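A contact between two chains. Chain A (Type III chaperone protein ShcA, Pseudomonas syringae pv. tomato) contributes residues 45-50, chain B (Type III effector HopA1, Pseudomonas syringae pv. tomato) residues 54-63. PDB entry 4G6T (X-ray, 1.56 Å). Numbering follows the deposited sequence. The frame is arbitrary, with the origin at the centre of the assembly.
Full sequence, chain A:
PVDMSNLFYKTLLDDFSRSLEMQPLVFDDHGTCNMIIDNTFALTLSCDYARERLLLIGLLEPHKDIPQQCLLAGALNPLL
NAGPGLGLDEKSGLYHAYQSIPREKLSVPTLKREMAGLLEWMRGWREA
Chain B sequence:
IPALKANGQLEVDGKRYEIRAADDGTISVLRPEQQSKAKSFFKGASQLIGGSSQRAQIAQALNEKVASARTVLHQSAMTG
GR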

ATOM      1  N   LEU A  45      -1.322  -0.660   1.042  1.00 19.86           N
ATOM      2  CA  LEU A  45      -1.629   0.402   2.014  1.00 20.66           C
ATOM      3  C   LEU A  45      -1.905  -0.241   3.353  1.00 22.02           C
ATOM      4  O   LEU A  45      -2.704  -1.203   3.449  1.00 22.49           O
ATOM      5  CB  LEU A  45      -2.847   1.165   1.591  1.00 21.55           C
ATOM      6  CG  LEU A  45      -2.874   1.945   0.316  1.00 22.59           C
ATOM      7  CD1 LEU A  45      -4.213   2.620   0.077  1.00 25.02           C
ATOM      8  CD2 LEU A  45      -1.736   2.953   0.238  1.00 25.91           C
ATOM      9  N   SER A  46      -1.270   0.249   4.424  1.00 18.95           N
ATOM     10  CA  SER A  46      -1.331  -0.377   5.722  1.00 20.14           C
ATOM     11  C   SER A  46      -1.678   0.669   6.778  1.00 21.46           C
ATOM     12  O   SER A  46      -1.000   1.707   6.843  1.00 21.21           O
ATOM     13  CB  SER A  46      -0.010  -1.050   6.077  1.00 23.29           C
ATOM     14  OG  SER A  46      -0.031  -1.834   7.260  1.00 30.24           O
ATOM     15  N   CYS A  47      -2.705   0.385   7.597  1.00 21.48           N
ATOM     16  CA  CYS A  47      -3.139   1.351   8.577  1.00 20.99           C
ATOM     17  C   CYS A  47      -2.390   1.142   9.880  1.00 22.76           C
ATOM     18  O   CYS A  47      -2.483   0.077  10.482  1.00 25.45           O
ATOM     19  CB  CYS A  47      -4.639   1.130   8.884  1.00 21.13           C
ATOM     20  SG  CYS A  47      -5.686   1.482   7.492  1.00 22.92           S
ATOM     21  N   ASP A  48      -1.650   2.150  10.332  1.00 21.87           N
ATOM     22  CA  ASP A  48      -0.983   2.033  11.604  1.00 22.91           C
ATOM     23  C   ASP A  48      -1.766   2.875  12.600  1.00 21.76           C
ATOM     24  O   ASP A  48      -1.528   4.072  12.774  1.00 22.66           O
ATOM     25  CB  ASP A  48       0.462   2.481  11.486  1.00 23.34           C
ATOM     26  CG  ASP A  48       1.234   2.286  12.774  1.00 25.53           C
ATOM     27  OD1 ASP A  48       0.635   1.964  13.811  1.00 25.83           O
ATOM     28  OD2 ASP A  48       2.485   2.485  12.725  1.00 25.10           O
ATOM     29  N   TYR A  49      -2.748   2.259  13.219  1.00 23.27           N
ATOM     30  CA  TYR A  49      -3.730   3.008  14.003  1.00 22.24           C
ATOM     31  C   TYR A  49      -3.068   3.632  15.226  1.00 21.83           C
ATOM     32  O   TYR A  49      -3.352   4.780  15.498  1.00 25.12           O
ATOM     33  CB  TYR A  49      -4.877   2.110  14.487  1.00 23.25           C
ATOM     34  CG  TYR A  49      -5.575   1.253  13.411  1.00 22.16           C
ATOM     35  CD1 TYR A  49      -6.455   1.830  12.472  1.00 22.34           C
ATOM     36  CD2 TYR A  49      -5.295  -0.070  13.317  1.00 23.32           C
ATOM     37  CE1 TYR A  49      -7.031   1.053  11.481  1.00 22.92           C
ATOM     38  CE2 TYR A  49      -5.867  -0.817  12.309  1.00 23.03           C
ATOM     39  CZ  TYR A  49      -6.761  -0.269  11.448  1.00 23.10           C
ATOM     40  OH  TYR A  49      -7.348  -1.054  10.451  1.00 23.50           O
ATOM     41  N   ALA A  50      -2.196   2.867  15.870  1.00 23.12           N
ATOM     42  CA  ALA A  50      -1.551   3.299  17.106  1.00 24.87           C
ATOM     43  C   ALA A  50      -0.708   4.525  16.881  1.00 26.81           C
ATOM     44  O   ALA A  50      -0.662   5.433  17.758  1.00 30.07           O
ATOM     45  CB  ALA A  50      -0.734   2.167  17.682  1.00 26.88           C
TER
ATOM     46  N   GLN B  54      -1.819  -6.367  17.576  1.00 35.14           N
ATOM     47  CA  GLN B  54      -2.750  -5.435  18.123  1.00 34.35           C
ATOM     48  C   GLN B  54      -3.414  -4.689  16.958  1.00 35.30           C
ATOM     49  O   GLN B  54      -4.614  -4.346  16.976  1.00 33.90           O
ATOM     50  CB  GLN B  54      -1.976  -4.476  19.046  1.00 39.96           C
ATOM     51  CG  GLN B  54      -1.096  -5.080  20.194  1.00 49.25           C
ATOM     52  CD  GLN B  54      -0.063  -6.211  19.871  1.00 52.26           C
ATOM     53  OE1 GLN B  54       0.846  -6.103  19.002  1.00 41.91           O
ATOM     54  NE2 GLN B  54      -0.183  -7.307  20.638  1.00 58.88           N
ATOM     55  N   ARG B  55      -2.628  -4.406  15.924  1.00 29.31           N
ATOM     56  CA  ARG B  55      -3.193  -3.722  14.761  1.00 29.79           C
ATOM     57  C   ARG B  55      -4.279  -4.602  14.099  1.00 27.45           C
ATOM     58  O   ARG B  55      -5.300  -4.124  13.682  1.00 29.06           O
ATOM     59  CB  ARG B  55      -2.056  -3.371  13.793  1.00 31.26           C
ATOM     60  CG  ARG B  55      -2.474  -2.728  12.496  1.00 34.93           C
ATOM     61  CD  ARG B  55      -1.269  -2.274  11.669  1.00 40.29           C
ATOM     62  NE  ARG B  55      -0.356  -3.361  11.265  1.00 40.29           N
ATOM     63  CZ  ARG B  55       0.835  -3.610  11.836  1.00 39.30           C
ATOM     64  NH1 ARG B  55       1.290  -2.855  12.850  1.00 43.54           N
ATOM     65  NH2 ARG B  55       1.595  -4.625  11.392  1.00 39.47           N
ATOM     66  N   ALA B  56      -4.028  -5.898  14.021  1.00 28.75           N
ATOM     67  CA  ALA B  56      -4.983  -6.822  13.447  1.00 29.34           C
ATOM     68  C   ALA B  56      -6.225  -6.926  14.318  1.00 29.37           C
ATOM     69  O   ALA B  56      -7.333  -7.015  13.779  1.00 32.88           O
ATOM     70  CB  ALA B  56      -4.365  -8.210  13.257  1.00 30.51           C
ATOM     71  N   GLN B  57      -6.066  -6.886  15.638  1.00 29.60           N
ATOM     72  CA  GLN B  57      -7.243  -6.898  16.528  1.00 30.46           C
ATOM     73  C   GLN B  57      -8.134  -5.695  16.275  1.00 30.34           C
ATOM     74  O   GLN B  57      -9.372  -5.839  16.159  1.00 31.30           O
ATOM     75  CB  GLN B  57      -6.827  -7.018  17.996  1.00 36.74           C
ATOM     76  CG  GLN B  57      -6.323  -8.421  18.302  1.00 45.67           C
ATOM     77  CD  GLN B  57      -5.904  -8.597  19.741  1.00 54.64           C
ATOM     78  OE1 GLN B  57      -6.637  -8.217  20.662  1.00 60.84           O
ATOM     79  NE2 GLN B  57      -4.716  -9.179  19.952  1.00 57.47           N
ATOM     80  N   ILE B  58      -7.509  -4.526  16.113  1.00 27.31           N
ATOM     81  CA  ILE B  58      -8.247  -3.314  15.826  1.00 27.29           C
ATOM     82  C   ILE B  58      -8.936  -3.419  14.468  1.00 27.76           C
ATOM     83  O   ILE B  58     -10.120  -3.154  14.347  1.00 25.95           O
ATOM     84  CB  ILE B  58      -7.348  -2.036  15.899  1.00 29.79           C
ATOM     85  CG1 ILE B  58      -7.009  -1.683  17.359  1.00 35.08           C
ATOM     86  CG2 ILE B  58      -8.022  -0.854  15.232  1.00 29.08           C
ATOM     87  CD1 ILE B  58      -5.822  -0.744  17.503  1.00 36.48           C
ATOM     88  N   ALA B  59      -8.218  -3.867  13.433  1.00 24.42           N
ATOM     89  CA  ALA B  59      -8.760  -3.929  12.080  1.00 24.04           C
ATOM     90  C   ALA B  59      -9.983  -4.847  12.001  1.00 26.77           C
ATOM     91  O   ALA B  59     -10.950  -4.539  11.325  1.00 26.55           O
ATOM     92  CB  ALA B  59      -7.678  -4.407  11.090  1.00 25.27           C
ATOM     93  N   GLN B  60      -9.892  -5.977  12.666  1.00 28.92           N
ATOM     94  CA  GLN B  60     -10.971  -6.955  12.633  1.00 29.86           C
ATOM     95  C   GLN B  60     -12.194  -6.362  13.311  1.00 29.36           C
ATOM     96  O   GLN B  60     -13.307  -6.505  12.796  1.00 28.12           O
ATOM     97  CB  GLN B  60     -10.524  -8.244  13.332  1.00 33.80           C
ATOM     98  CG  GLN B  60     -11.575  -9.346  13.323  1.00 36.72           C
ATOM     99  CD  GLN B  60     -11.035 -10.656  13.881  1.00 45.61           C
ATOM    100  OE1 GLN B  60      -9.825 -10.820  14.064  1.00 55.19           O
ATOM    101  NE2 GLN B  60     -11.930 -11.598  14.156  1.00 50.05           N
ATOM    102  N   ALA B  61     -11.992  -5.676  14.433  1.00 29.02           N
ATOM    103  CA  ALA B  61     -13.126  -5.028  15.107  1.00 28.82           C
ATOM    104  C   ALA B  61     -13.785  -3.931  14.305  1.00 28.11           C
ATOM    105  O   ALA B  61     -14.982  -3.793  14.334  1.00 29.61           O
ATOM    106  CB  ALA B  61     -12.750  -4.486  16.469  1.00 30.36           C
ATOM    107  N   LEU B  62     -13.002  -3.120  13.588  1.00 27.62           N
ATOM    108  CA  LEU B  62     -13.539  -2.074  12.764  1.00 25.98           C
ATOM    109  C   LEU B  62     -14.370  -2.679  11.628  1.00 24.14           C
ATOM    110  O   LEU B  62     -15.412  -2.195  11.290  1.00 25.78           O
ATOM    111  CB  LEU B  62     -12.378  -1.209  12.175  1.00 25.86           C
ATOM    112  CG  LEU B  62     -11.565  -0.372  13.150  1.00 26.96           C
ATOM    113  CD1 LEU B  62     -10.377   0.219  12.374  1.00 27.67           C
ATOM    114  CD2 LEU B  62     -12.474   0.666  13.800  1.00 26.65           C
ATOM    115  N   ASN B  63     -13.867  -3.745  11.028  1.00 25.45           N
ATOM    116  CA  ASN B  63     -14.558  -4.344   9.917  1.00 27.80           C
ATOM    117  C   ASN B  63     -15.890  -4.947  10.323  1.00 26.34           C
ATOM    118  O   ASN B  63     -16.854  -4.879   9.541  1.00 29.43           O
ATOM    119  CB  ASN B  63     -13.631  -5.315   9.196  1.00 27.19           C
ATOM    120  CG  ASN B  63     -12.619  -4.591   8.332  1.00 28.84           C
ATOM    121  OD1 ASN B  63     -12.816  -3.459   7.941  1.00 30.23           O
ATOM    122  ND2 ASN B  63     -11.536  -5.254   8.029  1.00 27.55           N
TER
HETATM  123  O   HOH W   1       0.389  -0.509  14.709  1.00 39.93           O

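Tyr49(A), Arg55(B) and Ile58(B) cover most of the surface in this contact between the chaperone ShcA and the effector HopA1. The ShcA segment is the end of a strand, residues 45-48, followed by Tyr49(A), just past its end. The HopA1 segment is helical throughout. The strand and the helix run almost at right angles, with N-to-C directions 100° apart and axes no closer than 9.4 Å. Side chains make most of the contacts across this gap. The two stretches together bury 307 Å².

Tyr49(A) is the centre of the contact. It loses 114 Å² to the helix, the largest share of any residue here. Its CA-to-CB bond points toward the helix, and chi1 is in the m well. The ring meets four helix residues: Arg55(B), Ile58(B), Ala59(B) and Leu62(B). Their positions in the sequence follow the helical repeat, so they lie along one side of the helix.

Ile58(B) gives the ring its face contact. Its CG2 methyl sits 3.6 Å from the centroid of the Tyr49(A) ring, 20° off the ring normal. This is a CH-pi interaction. The same CG2 comes within 3.4 Å of CD2 of Tyr49(A). The CA-to-CB bond of Ile58(B) points toward the ShcA segment, and the residue gives up 33 Å².

One turn further along, Leu62(B) adds an apolar contact. Its CD1 lies 3.6 Å from CE1 of Tyr49(A). The side chain of Ala59(B) is a single methyl, CB, which lies 3.4 Å from the phenolic OH of Tyr49(A). That hydroxyl makes no hydrogen bond to the helix segment.

Arg55(B) touches both Tyr49(A) and the strand. It contributes 72 Å², the most on the HopA1 side. Its carbonyl O lies near the plane of the Tyr49(A) ring, at the edge, 3.6 Å from CE2. This oxygen is already used within the helix, where it accepts a hydrogen bond from N of Ala59(B) at 2.9 Å. The CA-to-CB bond of Arg55(B) points sideways, and CG lies 3.9 Å from CE2 of Tyr49(A). Chi1 and chi2 are both t, so this first part is extended. Chi3 then turns to p.

Further out, CD of Arg55(B) lies only 2.9 Å from the carbonyl O of Cys47(A), a short contact for carbon and oxygen. NE of Arg55(B) lies 4.3 Å from OG of Ser46(A), too far for a hydrogen bond. NE is buried by the contact and has no partner in the model. NH1 and NH2 are hydrogen-bonded elsewhere in the structure.

No direct hydrogen bond joins the two segments. A water supplies a polar link. It donates to OD1 of Asp48(A) at 2.6 Å and accepts from NH1 of Arg55(B) at 3.1 Å. The contact thus combines apolar packing round one tyrosine with a water bridge between an acidic and a basic side chain.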